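Local coordinates for protein probable aminotransferase (Pseudomonas aeruginosa, PDB 5YKR) that is a probable aminotransferase, a member of the class-III family of pyridoxal-phosphate enzymes, in a model of two subunits, at residues G83-M88 against M430-P435; A210-L215 against R250-A255; T263-P268 against T380-R385. All blocks are in the same frame, centred on the assembly; numbering follows the deposited sequence. Where two conformers were deposited one is given.

In the fold
Interactions 1 and 3 adjoin, with centres 11 Å apart, and both reach the three-stranded sheet 378-382, 385-389, 430-432. Ser85 OG of interaction 1 hydrogen-bonds Arg385 NH1 of interaction 3 at 2.8 Å. Met88 CE packs on Ser265 CA at 3.5 Å, and Thr433 N is 3.1 Å from Ala384 O, a probable backbone bond. The side chain of Met88 also touches Cys287, the chain neighbour of Lys286, which carries the pyridoxal phosphate as a Schiff base. Interaction 2 stands apart, beside the seven-stranded sheet, against its strands 220-225 and 158-162. Its nearest atoms are about 24 Å from interaction 1 and about 16 Å from interaction 3.

Interaction 1: G83-M88 against M430-P435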
# COMPACT_ATOMS: atom_id res chain seq x y z
N GLY A 83 -1.19 -11.23 13.82
CA GLY A 83 -1.09 -9.99 13.03
C GLY A 83 -2.37 -9.66 12.29
O GLY A 83 -2.36 -9.06 11.24
N ASP A 84 -3.50 -10.03 12.88
CA ASP A 84 -4.80 -9.96 12.19
C ASP A 84 -4.74 -10.64 10.85
O ASP A 84 -5.15 -10.08 9.83
CB ASP A 84 -5.32 -8.52 12.11
CG ASP A 84 -6.74 -8.45 11.69
OD1 ASP A 84 -7.56 -9.27 12.25
OD2 ASP A 84 -7.07 -7.57 10.88
N SER A 85 -4.14 -11.84 10.86
CA SER A 85 -3.94 -12.68 9.67
C SER A 85 -2.71 -12.30 8.81
O SER A 85 -2.33 -13.08 7.95
CB SER A 85 -5.23 -12.84 8.85
OG SER A 85 -6.27 -13.20 9.73
N GLY A 86 -2.06 -11.14 9.07
CA GLY A 86 -0.83 -10.78 8.35
C GLY A 86 0.32 -11.78 8.59
O GLY A 86 1.24 -11.92 7.79
N ALA A 87 0.27 -12.45 9.72
CA ALA A 87 1.21 -13.51 10.10
C ALA A 87 0.54 -14.89 10.17
O ALA A 87 0.84 -15.70 11.05
CB ALA A 87 1.91 -13.16 11.43
N MET A 88 -0.39 -15.15 9.27
CA MET A 88 -1.19 -16.36 9.27
C MET A 88 -0.40 -17.66 9.42
O MET A 88 -0.90 -18.62 10.04
CB MET A 88 -2.00 -16.43 7.95
CG MET A 88 -2.69 -17.74 7.72
SD MET A 88 -3.75 -17.64 6.30
CE MET A 88 -4.25 -19.32 6.27
N MET A 430 -12.59 -14.47 16.22
CA MET A 430 -11.97 -15.56 15.47
C MET A 430 -10.67 -16.00 16.15
O MET A 430 -10.07 -15.28 16.91
CB MET A 430 -11.68 -15.18 13.98
CG MET A 430 -10.44 -14.31 13.73
SD MET A 430 -9.00 -15.32 13.35
CE MET A 430 -7.78 -14.05 13.04
N ALA A 431 -10.26 -17.23 15.82
CA ALA A 431 -8.93 -17.76 16.15
C ALA A 431 -8.42 -18.42 14.88
O ALA A 431 -9.17 -19.09 14.14
CB ALA A 431 -9.03 -18.80 17.26
N LEU A 432 -7.13 -18.21 14.63
CA LEU A 432 -6.46 -18.72 13.47
C LEU A 432 -5.30 -19.61 13.94
O LEU A 432 -4.50 -19.19 14.79
CB LEU A 432 -5.93 -17.49 12.67
CG LEU A 432 -5.31 -17.75 11.31
CD1 LEU A 432 -6.21 -18.48 10.30
CD2 LEU A 432 -4.87 -16.42 10.78
N THR A 433 -5.20 -20.80 13.35
CA THR A 433 -4.08 -21.70 13.64
C THR A 433 -3.00 -21.58 12.57
O THR A 433 -3.27 -21.18 11.45
CB THR A 433 -4.56 -23.16 13.72
OG1 THR A 433 -5.10 -23.54 12.46
CG2 THR A 433 -5.61 -23.33 14.78
N CYS A 434 -1.77 -21.87 12.98
CA CYS A 434 -0.62 -21.87 12.09
C CYS A 434 0.19 -23.14 12.31
O CYS A 434 -0.11 -23.91 13.22
CB CYS A 434 0.24 -20.61 12.31
SG CYS A 434 1.10 -20.52 13.85
N PRO A 435 1.22 -23.37 11.50
CA PRO A 435 1.99 -24.63 11.68
C PRO A 435 2.63 -24.79 13.05
O PRO A 435 2.83 -25.92 13.48
CB PRO A 435 3.04 -24.54 10.57
CG PRO A 435 2.39 -23.76 9.52
CD PRO A 435 1.61 -22.69 10.26
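Ser85 and Met88 both rest on a single methyl of Leu432, its CD2. Ser85 OG is 3.7 Å from Leu432 CD2. The end methyl of Met430 comes to the same oxygen, with Met430 CE 3.7 Å from Ser85 OG. Met88 touches Leu432 by the base of its side chain: Met88 CG is 4.0 Å from Leu432 CD2. The two side chains cross at about a right angle. Met88 has CG anti to the backbone N (chi1 171°), and its chain runs on extended past Leu432. Further along, Met88 O approaches Cys434 CB to 3.2 Å, and it lies 3.8 Å from Thr433 O.

Two overlapping turns shape the 83-88 side. A type I' turn runs from Gly83 to Gly86 and a type I turn from Ser85 to Met88. They are closed by Gly86 N to Gly83 O at 3.0 Å and Met88 N to Ser85 O at 3.1 Å. These turns lie in the loop between strand 76-79 and helix 94-104. The loop packs on strand 430-432 of the three-stranded antiparallel sheet and on the residues that follow it. On the other segment, Leu432 bonds Phe80 through the backbone. Thr433 OG1 bonds Met355 O of helix 349-372. Asp84 OD1 bonds Thr425 OG1, and the Asp84 side chain also packs on Thr328 of the second subunit.

The contact is buried and, with no hydrogen bond between the segments, rests on van der Waals contact. Arg385 satisfies the Ser85 hydroxyl, while Thr433 O is buried with no partner in the model.

Interaction 2: A210-L215 against R250-A255; sequences ALEAAL and RRHDVA
Leu215 and His252 bring the two backbones closest, with Leu215 CA 6.6 Å from His252 CA. Segment 210-215 is the last part of helix 208-215. Segment 250-255 carries the end of helix 241-251 and the chain that leaves it. A Schellman motif closes that helix. Asp253, at positive phi, is its C-prime residue, and Asp253 N bonds Arg250 O at 3.1 Å.

Leu215 CB sits over one face of the His252 ring, a CH-pi contact 3.9 Å from the ring centroid and 16° off the normal. The ring is also held from the preceding helix, since His252 ND1 bonds Leu248 O. Further along, Leu215 CD2 meets Val254 CG2 at 4.1 Å. Both of these side chains also touch Val220 and Val223 of strand 220-225. Helix 241-251 is part of the beta-alpha-beta connection from this strand to its parallel neighbour 255-259, and the contact joins the helix end to helix 208-215 beside the sheet.

Glu212 adds the polar part. The position of its OE1 is less certain, so both contacts of that oxygen carry some doubt. Glu212 OE1 lies at the edge of the His252 ring, in its plane, 3.2 Å from His252 CE1. Arg251 NH1 gives a salt-bridging hydrogen bond to Glu212 OE1 at 3.0 Å. The carboxylate and guanidinium planes are only 9° apart. Arg251 also forms a salt bridge through NE with Glu247.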
# COMPACT_ATOMS: atom_id res chain seq x y z
N ALA A 210 -31.88 -10.68 -6.20
CA ALA A 210 -31.39 -9.29 -6.05
C ALA A 210 -30.17 -9.05 -6.91
O ALA A 210 -30.01 -7.98 -7.48
CB ALA A 210 -31.10 -8.97 -4.61
N LEU A 211 -29.27 -10.05 -6.98
CA LEU A 211 -28.09 -9.90 -7.82
C LEU A 211 -28.48 -9.76 -9.30
O LEU A 211 -27.96 -8.89 -9.99
CB LEU A 211 -27.14 -11.07 -7.63
CG LEU A 211 -25.86 -10.96 -8.44
CD1 LEU A 211 -25.03 -9.76 -8.04
CD2 LEU A 211 -25.08 -12.25 -8.18
N GLU A 212 -29.44 -10.57 -9.75
CA GLU A 212 -29.94 -10.46 -11.12
C GLU A 212 -30.49 -9.06 -11.41
O GLU A 212 -30.16 -8.44 -12.44
CB GLU A 212 -31.00 -11.54 -11.37
CG GLU A 212 -31.78 -11.41 -12.66
CD GLU A 212 -30.99 -11.47 -13.93
OE1 GLU A 212 -30.23 -12.43 -14.01
OE2 GLU A 212 -31.17 -10.60 -14.87
N ALA A 213 -31.31 -8.57 -10.48
CA ALA A 213 -31.89 -7.24 -10.66
C ALA A 213 -30.82 -6.14 -10.76
O ALA A 213 -30.91 -5.20 -11.57
CB ALA A 213 -32.88 -6.90 -9.56
N ALA A 214 -29.78 -6.26 -9.96
CA ALA A 214 -28.67 -5.30 -10.02
C ALA A 214 -27.91 -5.35 -11.35
O ALA A 214 -27.66 -4.33 -11.96
CB ALA A 214 -27.70 -5.54 -8.86
N LEU A 215 -27.53 -6.55 -11.78
CA LEU A 215 -26.75 -6.70 -13.01
C LEU A 215 -27.54 -6.33 -14.27
O LEU A 215 -26.95 -5.87 -15.25
CB LEU A 215 -26.21 -8.12 -13.15
CG LEU A 215 -25.33 -8.62 -12.02
CD1 LEU A 215 -24.78 -10.01 -12.37
CD2 LEU A 215 -24.22 -7.66 -11.66
N ARG A 250 -21.53 -14.42 -15.84
CA ARG A 250 -21.28 -14.78 -17.24
C ARG A 250 -22.34 -14.23 -18.19
O ARG A 250 -22.00 -13.61 -19.22
CB ARG A 250 -21.18 -16.28 -17.40
CG ARG A 250 -19.80 -16.70 -17.02
CD ARG A 250 -19.72 -18.18 -16.91
NE ARG A 250 -18.35 -18.58 -16.68
CZ ARG A 250 -18.02 -19.79 -16.23
NH1 ARG A 250 -18.95 -20.70 -15.92
NH2 ARG A 250 -16.73 -20.08 -16.03
N ARG A 251 -23.60 -14.39 -17.79
CA ARG A 251 -24.70 -14.02 -18.67
C ARG A 251 -24.72 -12.53 -18.95
O ARG A 251 -24.98 -12.09 -20.06
CB ARG A 251 -26.00 -14.52 -18.06
CG ARG A 251 -27.23 -14.17 -18.91
CD ARG A 251 -28.38 -15.11 -18.75
NE ARG A 251 -28.60 -15.55 -17.38
CZ ARG A 251 -29.31 -14.94 -16.45
NH1 ARG A 251 -29.94 -13.78 -16.68
NH2 ARG A 251 -29.41 -15.52 -15.27
N HIS A 252 -24.34 -11.75 -17.93
CA HIS A 252 -24.32 -10.29 -18.05
C HIS A 252 -22.93 -9.72 -18.41
O HIS A 252 -22.76 -8.48 -18.46
CB HIS A 252 -24.84 -9.66 -16.74
CG HIS A 252 -26.28 -9.87 -16.49
ND1 HIS A 252 -26.77 -10.90 -15.73
CD2 HIS A 252 -27.34 -9.18 -16.94
CE1 HIS A 252 -28.09 -10.83 -15.72
NE2 HIS A 252 -28.45 -9.79 -16.43
N ASP A 253 -21.95 -10.59 -18.70
CA ASP A 253 -20.57 -10.20 -19.03
C ASP A 253 -20.04 -9.21 -17.98
O ASP A 253 -19.53 -8.12 -18.29
CB ASP A 253 -20.51 -9.57 -20.41
CG ASP A 253 -19.11 -9.29 -20.89
OD1 ASP A 253 -18.25 -10.13 -20.66
OD2 ASP A 253 -18.88 -8.22 -21.47
N VAL A 254 -20.18 -9.66 -16.74
CA VAL A 254 -19.72 -8.93 -15.57
C VAL A 254 -18.54 -9.70 -14.94
O VAL A 254 -18.64 -10.89 -14.73
CB VAL A 254 -20.84 -8.75 -14.53
CG1 VAL A 254 -20.29 -8.22 -13.22
CG2 VAL A 254 -21.94 -7.83 -15.10
N ALA A 255 -17.43 -9.01 -14.66
CA ALA A 255 -16.27 -9.66 -14.02
C ALA A 255 -16.60 -10.14 -12.63
O ALA A 255 -17.18 -9.38 -11.85
CB ALA A 255 -15.09 -8.72 -14.00

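Interaction 3: T263-P268 against T380-R385; sequences TISCGP and TRIGAR
Gly383 and Ala384 form the tip of a two-residue beta-hairpin, and this tip is pressed against Ser265 in the short 3-10 segment 264-266. The hairpin joins strand 378-382 to strand 385-389 through a type II' turn from Ile382 to Arg385. Gly383, with positive phi, takes the second position of the turn, and its lack of a side chain lets Ser265 O come close.

Ser265 grips the tip with two groups. Its carbonyl accepts the backbone N-H of Ala384, with Ala384 N 3.1 Å from Ser265 O and a fairly straight bond (163°). Gly383 CA gives the same oxygen a CA-H...O contact, at 3.4 Å from Ser265 O. The hydroxyl of Ser265 donates to the carbonyl of Ile382, the first residue of the turn, with Ser265 OG 2.9 Å from Ile382 O. Its chi1 of 70° puts OG between the backbone N and the carbonyl carbon. Ile382 O is thus held twice, since Arg385 N also bonds it, at 3.1 Å and from the opposite face of the carbonyl plane.

Side chains pack around these bonds. Ile382 CD1 touches Thr263 CG2 at 4.1 Å. In one of two conformers, Cys266 SG lies 3.7 Å from Ile382 CB, a less certain contact. Arg385 CB lies 3.5 Å from Ser265 OG. Arg381 NH1 bonds Gly383 O at 2.9 Å, with that oxygen in the guanidinium plane.

Helix 349-372 lies alongside. Its Glu363 forms a salt bridge with Arg381, its Met355 touches Ala384, and its Tyr352 bonds Ile264 O. Strand 430-432 packs on Ala384 and Arg385 through Leu432, with Met430 also on Arg385.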
# COMPACT_ATOMS: atom_id res chain seq x y z
N THR A 263 -10.04 -16.04 3.15
CA THR A 263 -10.48 -17.40 2.82
C THR A 263 -9.34 -18.29 2.31
O THR A 263 -9.57 -19.49 2.15
CB THR A 263 -11.67 -17.40 1.90
OG1 THR A 263 -11.32 -16.72 0.69
CG2 THR A 263 -12.89 -16.72 2.56
N ILE A 264 -8.13 -17.72 2.16
CA ILE A 264 -6.93 -18.53 1.99
C ILE A 264 -6.73 -19.50 3.17
O ILE A 264 -6.00 -20.50 3.06
CB ILE A 264 -5.72 -17.62 1.75
CG1 ILE A 264 -4.47 -18.38 1.27
CG2 ILE A 264 -5.41 -16.80 2.99
CD1 ILE A 264 -4.67 -19.17 -0.03
N SER A 265 -7.43 -19.29 4.29
CA SER A 265 -7.50 -20.28 5.35
C SER A 265 -8.06 -21.64 4.92
O SER A 265 -7.82 -22.64 5.62
CB SER A 265 -8.28 -19.74 6.54
OG SER A 265 -9.65 -19.61 6.23
N CYS A 266 -8.80 -21.69 3.80
CA CYS A 266 -9.48 -22.91 3.36
C CYS A 266 -8.57 -23.96 2.77
O CYS A 266 -8.94 -25.14 2.65
CB CYS A 266 -10.55 -22.53 2.37
SG CYS A 266 -11.88 -21.59 3.14
N GLY A 267 -7.37 -23.55 2.34
CA GLY A 267 -6.44 -24.51 1.73
C GLY A 267 -5.38 -23.79 0.93
O GLY A 267 -5.48 -22.57 0.72
N PRO A 268 -4.41 -24.55 0.41
CA PRO A 268 -3.30 -23.92 -0.27
C PRO A 268 -3.65 -23.23 -1.59
O PRO A 268 -2.87 -22.41 -2.08
CB PRO A 268 -2.32 -25.07 -0.51
CG PRO A 268 -3.10 -26.27 -0.33
CD PRO A 268 -4.24 -26.00 0.57
N THR A 380 -18.43 -21.37 13.54
CA THR A 380 -18.16 -21.78 12.17
C THR A 380 -16.66 -21.89 11.92
O THR A 380 -15.89 -21.15 12.50
CB THR A 380 -18.77 -20.76 11.19
OG1 THR A 380 -20.19 -20.69 11.43
CG2 THR A 380 -18.54 -21.12 9.74
N ARG A 381 -16.24 -22.83 11.06
CA ARG A 381 -14.83 -22.99 10.69
C ARG A 381 -14.70 -23.03 9.16
O ARG A 381 -15.50 -23.67 8.45
CB ARG A 381 -14.24 -24.26 11.31
CG ARG A 381 -12.79 -24.52 10.89
CD ARG A 381 -12.16 -25.65 11.66
NE ARG A 381 -12.70 -26.94 11.24
CZ ARG A 381 -12.22 -27.67 10.25
NH1 ARG A 381 -11.18 -27.25 9.50
NH2 ARG A 381 -12.78 -28.86 9.99
N ILE A 382 -13.69 -22.32 8.65
CA ILE A 382 -13.24 -22.44 7.27
C ILE A 382 -11.76 -22.76 7.32
O ILE A 382 -10.91 -21.89 7.53
CB ILE A 382 -13.54 -21.21 6.39
CG1 ILE A 382 -13.28 -19.91 7.06
CG2 ILE A 382 -14.96 -21.31 5.93
CD1 ILE A 382 -13.18 -18.79 6.04
N GLY A 383 -11.46 -24.06 7.21
CA GLY A 383 -10.08 -24.49 7.27
C GLY A 383 -9.41 -24.17 8.60
O GLY A 383 -9.82 -24.69 9.63
N ALA A 384 -8.40 -23.31 8.55
CA ALA A 384 -7.63 -22.90 9.71
C ALA A 384 -8.26 -21.82 10.57
O ALA A 384 -7.69 -21.45 11.62
CB ALA A 384 -6.26 -22.45 9.27
N ARG A 385 -9.40 -21.25 10.13
CA ARG A 385 -9.96 -20.06 10.75
C ARG A 385 -11.32 -20.39 11.37
O ARG A 385 -12.16 -20.97 10.70
CB ARG A 385 -10.10 -18.97 9.65
CG ARG A 385 -10.47 -17.59 10.11
CD ARG A 385 -10.70 -16.68 8.92
NE ARG A 385 -10.87 -15.31 9.40
CZ ARG A 385 -9.86 -14.44 9.62
NH1 ARG A 385 -8.60 -14.75 9.34
NH2 ARG A 385 -10.12 -13.29 10.20